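Local coordinates for minor capsid protein (Cafeteriavirus-dependent mavirus, PDB 6G42) that forms the pentons of the virophage capsid, five copies of a single jelly-roll protein probably closing each icosahedral vertex, at residues R62-Q74 with E90-Y104. Sequence-based numbering, arbitrary orientation.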
# COMPACT_ATOMS: atom_id res chain seq x y z
N ARG C 62 -19.06 5.99 18.01
CA ARG C 62 -19.83 4.83 17.57
C ARG C 62 -20.56 5.13 16.27
O ARG C 62 -21.08 6.23 16.09
CB ARG C 62 -20.84 4.42 18.64
CG ARG C 62 -21.20 2.95 18.58
CD ARG C 62 -22.44 2.62 19.38
NE ARG C 62 -22.66 1.18 19.46
CZ ARG C 62 -23.76 0.59 19.93
NH1 ARG C 62 -24.79 1.32 20.38
NH2 ARG C 62 -23.85 -0.74 19.95
N LEU C 63 -20.58 4.16 15.37
CA LEU C 63 -21.27 4.30 14.08
C LEU C 63 -22.12 3.06 13.79
O LEU C 63 -21.73 1.94 14.14
CB LEU C 63 -20.26 4.51 12.96
CG LEU C 63 -19.47 5.83 12.95
CD1 LEU C 63 -18.41 5.78 11.86
CD2 LEU C 63 -20.37 7.04 12.76
N PRO C 64 -23.30 3.26 13.16
CA PRO C 64 -24.11 2.11 12.78
C PRO C 64 -23.56 1.35 11.58
O PRO C 64 -22.91 1.94 10.71
CB PRO C 64 -25.47 2.73 12.45
CG PRO C 64 -25.17 4.14 12.07
CD PRO C 64 -23.99 4.54 12.90
N LEU C 65 -23.82 0.05 11.56
CA LEU C 65 -23.37 -0.85 10.50
C LEU C 65 -24.45 -1.19 9.46
O LEU C 65 -24.12 -1.57 8.34
CB LEU C 65 -22.83 -2.14 11.12
CG LEU C 65 -21.79 -2.03 12.24
CD1 LEU C 65 -21.14 -3.38 12.48
CD2 LEU C 65 -20.72 -0.99 11.94
N PHE C 66 -25.73 -1.06 9.83
CA PHE C 66 -26.85 -1.46 8.97
C PHE C 66 -28.09 -0.61 9.28
O PHE C 66 -28.25 -0.13 10.41
CB PHE C 66 -27.15 -2.95 9.17
CG PHE C 66 -28.10 -3.53 8.15
CD1 PHE C 66 -27.69 -3.76 6.85
CD2 PHE C 66 -29.41 -3.85 8.50
CE1 PHE C 66 -28.56 -4.30 5.90
CE2 PHE C 66 -30.29 -4.39 7.56
CZ PHE C 66 -29.86 -4.62 6.26
N LYS C 67 -28.95 -0.44 8.28
CA LYS C 67 -30.16 0.39 8.39
C LYS C 67 -31.30 -0.28 7.61
O LYS C 67 -31.48 0.02 6.43
CB LYS C 67 -29.89 1.79 7.84
CG LYS C 67 -31.04 2.77 7.97
CD LYS C 67 -30.72 4.06 7.23
CE LYS C 67 -31.66 5.18 7.60
NZ LYS C 67 -31.15 6.48 7.08
N PRO C 68 -32.08 -1.16 8.27
CA PRO C 68 -33.11 -1.99 7.61
C PRO C 68 -34.17 -1.29 6.75
O PRO C 68 -34.71 -1.92 5.84
CB PRO C 68 -33.80 -2.67 8.79
CG PRO C 68 -32.75 -2.78 9.82
CD PRO C 68 -31.96 -1.51 9.70
N ALA C 69 -34.46 -0.03 7.03
CA ALA C 69 -35.49 0.73 6.30
C ALA C 69 -35.25 0.73 4.78
O ALA C 69 -36.18 0.50 4.01
CB ALA C 69 -35.57 2.15 6.82
N GLY C 70 -34.01 0.96 4.37
CA GLY C 70 -33.64 1.05 2.96
C GLY C 70 -33.62 -0.25 2.16
O GLY C 70 -33.59 -0.20 0.92
N HIS C 71 -33.62 -1.39 2.85
CA HIS C 71 -33.57 -2.71 2.20
C HIS C 71 -34.93 -3.43 2.29
O HIS C 71 -35.61 -3.34 3.31
CB HIS C 71 -32.50 -3.59 2.85
CG HIS C 71 -31.19 -2.89 3.06
ND1 HIS C 71 -30.17 -2.91 2.13
CD2 HIS C 71 -30.73 -2.16 4.11
CE1 HIS C 71 -29.14 -2.22 2.59
NE2 HIS C 71 -29.45 -1.76 3.79
N ASP C 72 -35.29 -4.14 1.22
CA ASP C 72 -36.51 -4.96 1.17
C ASP C 72 -36.14 -6.41 0.86
O ASP C 72 -36.30 -6.87 -0.27
CB ASP C 72 -37.48 -4.42 0.11
CG ASP C 72 -37.97 -3.01 0.41
OD1 ASP C 72 -38.34 -2.72 1.57
OD2 ASP C 72 -37.99 -2.19 -0.53
N TYR C 73 -35.65 -7.11 1.87
CA TYR C 73 -35.18 -8.49 1.70
C TYR C 73 -36.33 -9.49 1.75
O TYR C 73 -37.34 -9.25 2.43
CB TYR C 73 -34.12 -8.86 2.75
CG TYR C 73 -32.81 -8.07 2.69
CD1 TYR C 73 -32.38 -7.42 1.53
CD2 TYR C 73 -31.97 -8.03 3.81
CE1 TYR C 73 -31.18 -6.72 1.49
CE2 TYR C 73 -30.77 -7.33 3.78
CZ TYR C 73 -30.38 -6.68 2.63
OH TYR C 73 -29.19 -5.98 2.60
N GLN C 74 -36.17 -10.60 1.04
CA GLN C 74 -37.08 -11.74 1.07
C GLN C 74 -36.30 -13.02 0.80
O GLN C 74 -35.58 -13.10 -0.19
CB GLN C 74 -38.17 -11.64 0.00
CG GLN C 74 -39.20 -10.54 0.20
CD GLN C 74 -40.32 -10.59 -0.84
OE1 GLN C 74 -40.58 -11.63 -1.46
NE2 GLN C 74 -41.00 -9.46 -1.02
N GLU C 90 -40.80 -12.02 4.11
CA GLU C 90 -39.96 -10.84 4.28
C GLU C 90 -39.10 -10.99 5.52
O GLU C 90 -39.56 -11.51 6.53
CB GLU C 90 -40.81 -9.56 4.42
CG GLU C 90 -41.75 -9.28 3.26
CD GLU C 90 -42.42 -7.91 3.34
OE1 GLU C 90 -42.16 -7.14 4.30
OE2 GLU C 90 -43.22 -7.60 2.43
N VAL C 91 -37.87 -10.51 5.46
CA VAL C 91 -36.98 -10.49 6.62
C VAL C 91 -37.40 -9.31 7.52
O VAL C 91 -37.45 -8.17 7.06
CB VAL C 91 -35.49 -10.38 6.23
CG1 VAL C 91 -34.58 -10.39 7.46
CG2 VAL C 91 -35.10 -11.54 5.31
N ASP C 92 -37.70 -9.62 8.78
CA ASP C 92 -38.16 -8.63 9.75
C ASP C 92 -37.00 -8.28 10.69
O ASP C 92 -36.49 -9.13 11.41
CB ASP C 92 -39.35 -9.19 10.55
CG ASP C 92 -40.13 -8.11 11.31
OD1 ASP C 92 -39.66 -6.96 11.42
OD2 ASP C 92 -41.23 -8.42 11.80
N PHE C 93 -36.59 -7.01 10.66
CA PHE C 93 -35.52 -6.50 11.52
C PHE C 93 -36.02 -5.74 12.77
O PHE C 93 -35.22 -5.31 13.60
CB PHE C 93 -34.58 -5.60 10.70
CG PHE C 93 -33.81 -6.33 9.64
CD1 PHE C 93 -32.62 -7.00 9.95
CD2 PHE C 93 -34.25 -6.35 8.32
CE1 PHE C 93 -31.90 -7.67 8.98
CE2 PHE C 93 -33.53 -7.03 7.34
CZ PHE C 93 -32.36 -7.69 7.67
N SER C 94 -37.34 -5.62 12.92
CA SER C 94 -37.96 -4.81 13.99
C SER C 94 -37.50 -5.15 15.41
O SER C 94 -37.37 -4.25 16.25
CB SER C 94 -39.49 -4.92 13.91
OG SER C 94 -39.92 -6.27 13.92
N THR C 95 -37.23 -6.44 15.66
CA THR C 95 -36.75 -6.91 16.98
C THR C 95 -35.26 -6.69 17.27
O THR C 95 -34.82 -6.95 18.38
CB THR C 95 -37.03 -8.42 17.16
OG1 THR C 95 -36.31 -9.16 16.16
CG2 THR C 95 -38.52 -8.72 17.06
N PHE C 96 -34.50 -6.21 16.27
CA PHE C 96 -33.05 -5.99 16.40
C PHE C 96 -32.60 -4.52 16.39
O PHE C 96 -31.43 -4.22 16.64
CB PHE C 96 -32.31 -6.73 15.28
CG PHE C 96 -32.52 -8.21 15.30
CD1 PHE C 96 -33.59 -8.78 14.62
CD2 PHE C 96 -31.65 -9.05 15.98
CE1 PHE C 96 -33.79 -10.16 14.62
CE2 PHE C 96 -31.84 -10.42 15.99
CZ PHE C 96 -32.91 -10.98 15.31
N VAL C 97 -33.53 -3.61 16.12
CA VAL C 97 -33.22 -2.22 15.76
C VAL C 97 -33.31 -1.28 16.98
O VAL C 97 -34.11 -1.51 17.88
CB VAL C 97 -34.17 -1.79 14.61
CG1 VAL C 97 -34.18 -0.29 14.38
CG2 VAL C 97 -33.76 -2.48 13.32
N ASP C 98 -32.48 -0.24 16.98
CA ASP C 98 -32.52 0.81 18.02
C ASP C 98 -33.57 1.90 17.71
O ASP C 98 -34.28 1.80 16.71
CB ASP C 98 -31.10 1.42 18.23
CG ASP C 98 -30.76 2.54 17.24
OD1 ASP C 98 -31.03 2.40 16.02
OD2 ASP C 98 -30.21 3.58 17.67
N GLU C 99 -33.66 2.92 18.56
CA GLU C 99 -34.58 4.06 18.37
C GLU C 99 -34.53 4.70 16.98
O GLU C 99 -35.57 4.88 16.34
CB GLU C 99 -34.28 5.17 19.39
CG GLU C 99 -34.67 4.87 20.83
CD GLU C 99 -34.30 5.99 21.79
OE1 GLU C 99 -33.28 6.68 21.57
OE2 GLU C 99 -35.03 6.18 22.79
N ASP C 100 -33.32 5.05 16.54
CA ASP C 100 -33.13 5.80 15.28
C ASP C 100 -33.28 4.99 13.98
O ASP C 100 -33.27 5.57 12.89
CB ASP C 100 -31.77 6.54 15.30
CG ASP C 100 -31.75 7.74 16.24
OD1 ASP C 100 -32.74 8.51 16.26
OD2 ASP C 100 -30.74 7.94 16.96
N GLY C 101 -33.41 3.66 14.08
CA GLY C 101 -33.61 2.78 12.91
C GLY C 101 -32.40 1.99 12.44
O GLY C 101 -32.39 1.48 11.32
N TYR C 102 -31.39 1.85 13.31
CA TYR C 102 -30.08 1.27 12.96
C TYR C 102 -29.78 -0.01 13.75
O TYR C 102 -30.35 -0.24 14.81
CB TYR C 102 -28.96 2.26 13.27
CG TYR C 102 -28.94 3.53 12.43
CD1 TYR C 102 -28.65 3.48 11.06
CD2 TYR C 102 -29.18 4.77 13.01
CE1 TYR C 102 -28.62 4.64 10.30
CE2 TYR C 102 -29.15 5.93 12.26
CZ TYR C 102 -28.87 5.87 10.91
OH TYR C 102 -28.84 7.04 10.18
N MET C 103 -28.88 -0.82 13.19
CA MET C 103 -28.26 -1.96 13.89
C MET C 103 -26.74 -1.75 13.89
O MET C 103 -26.22 -0.98 13.09
CB MET C 103 -28.62 -3.28 13.22
CG MET C 103 -30.10 -3.63 13.32
SD MET C 103 -30.62 -4.86 12.11
CE MET C 103 -29.65 -6.27 12.63
N TYR C 104 -26.06 -2.45 14.79
CA TYR C 104 -24.64 -2.17 15.10
C TYR C 104 -23.71 -3.39 15.05
O TYR C 104 -22.56 -3.32 15.51
CB TYR C 104 -24.57 -1.48 16.47
CG TYR C 104 -25.18 -0.09 16.46
CD1 TYR C 104 -26.56 0.09 16.61
CD2 TYR C 104 -24.38 1.04 16.28
CE1 TYR C 104 -27.11 1.36 16.59
CE2 TYR C 104 -24.93 2.31 16.25
CZ TYR C 104 -26.30 2.47 16.41
OH TYR C 104 -26.84 3.74 16.38
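Tyr104 lies between Arg62 and Pro64. The Arg62 guanidinium stacks on one face of the Tyr104 ring, the planes 17° apart, with CZ 4.1 Å from the ring centroid, a cation-pi contact. The Arg62 chain is extended, CG anti to the backbone N (chi1 -154°), and this carries the guanidinium across the ring. Pro64 CB sits over the opposite face. Pro64 CG rests over the face of the Tyr102 ring, 3.8 Å from the centroid, so the proline touches both tyrosines. The Lys67 chain crosses Tyr102 at CE1.

Next to these rings the backbones pair at a single bridge, Phe66 with Met103. Met103 N gives a nearly straight hydrogen bond of 2.9 Å to Phe66 O. Met103 O accepts from both Leu65 N, at 3.0 Å, and Phe66 N, at 3.3 Å, a classic beta bulge. Leu65 N lies in the carbonyl plane, whereas Phe66 N stands above it.

Farther along, Pro68 CG packs 3.5 Å from Phe93 CB and also meets Val97 CG2 and Met103 SD. The Phe93 ring receives Phe66 CE2 over one face and Tyr73 CD2 at its edge. Met103 SD lies 3.9 Å from Phe66 CD2, a Met-aromatic contact.

Arg62 NE pairs with Asp247, Lys67 NZ with Asp281, Asp283 and Glu285, and Tyr102 OH with Asp281. The two loops meet where the chain passes from the four-stranded sheet of strand 49-62 to the five-stranded sheet of strands 74-79 and 84-90; the second loop leads on to helix 106-120. That helix packs against Val91, Phe93 and Met103, while helix 160-165 touches Tyr73.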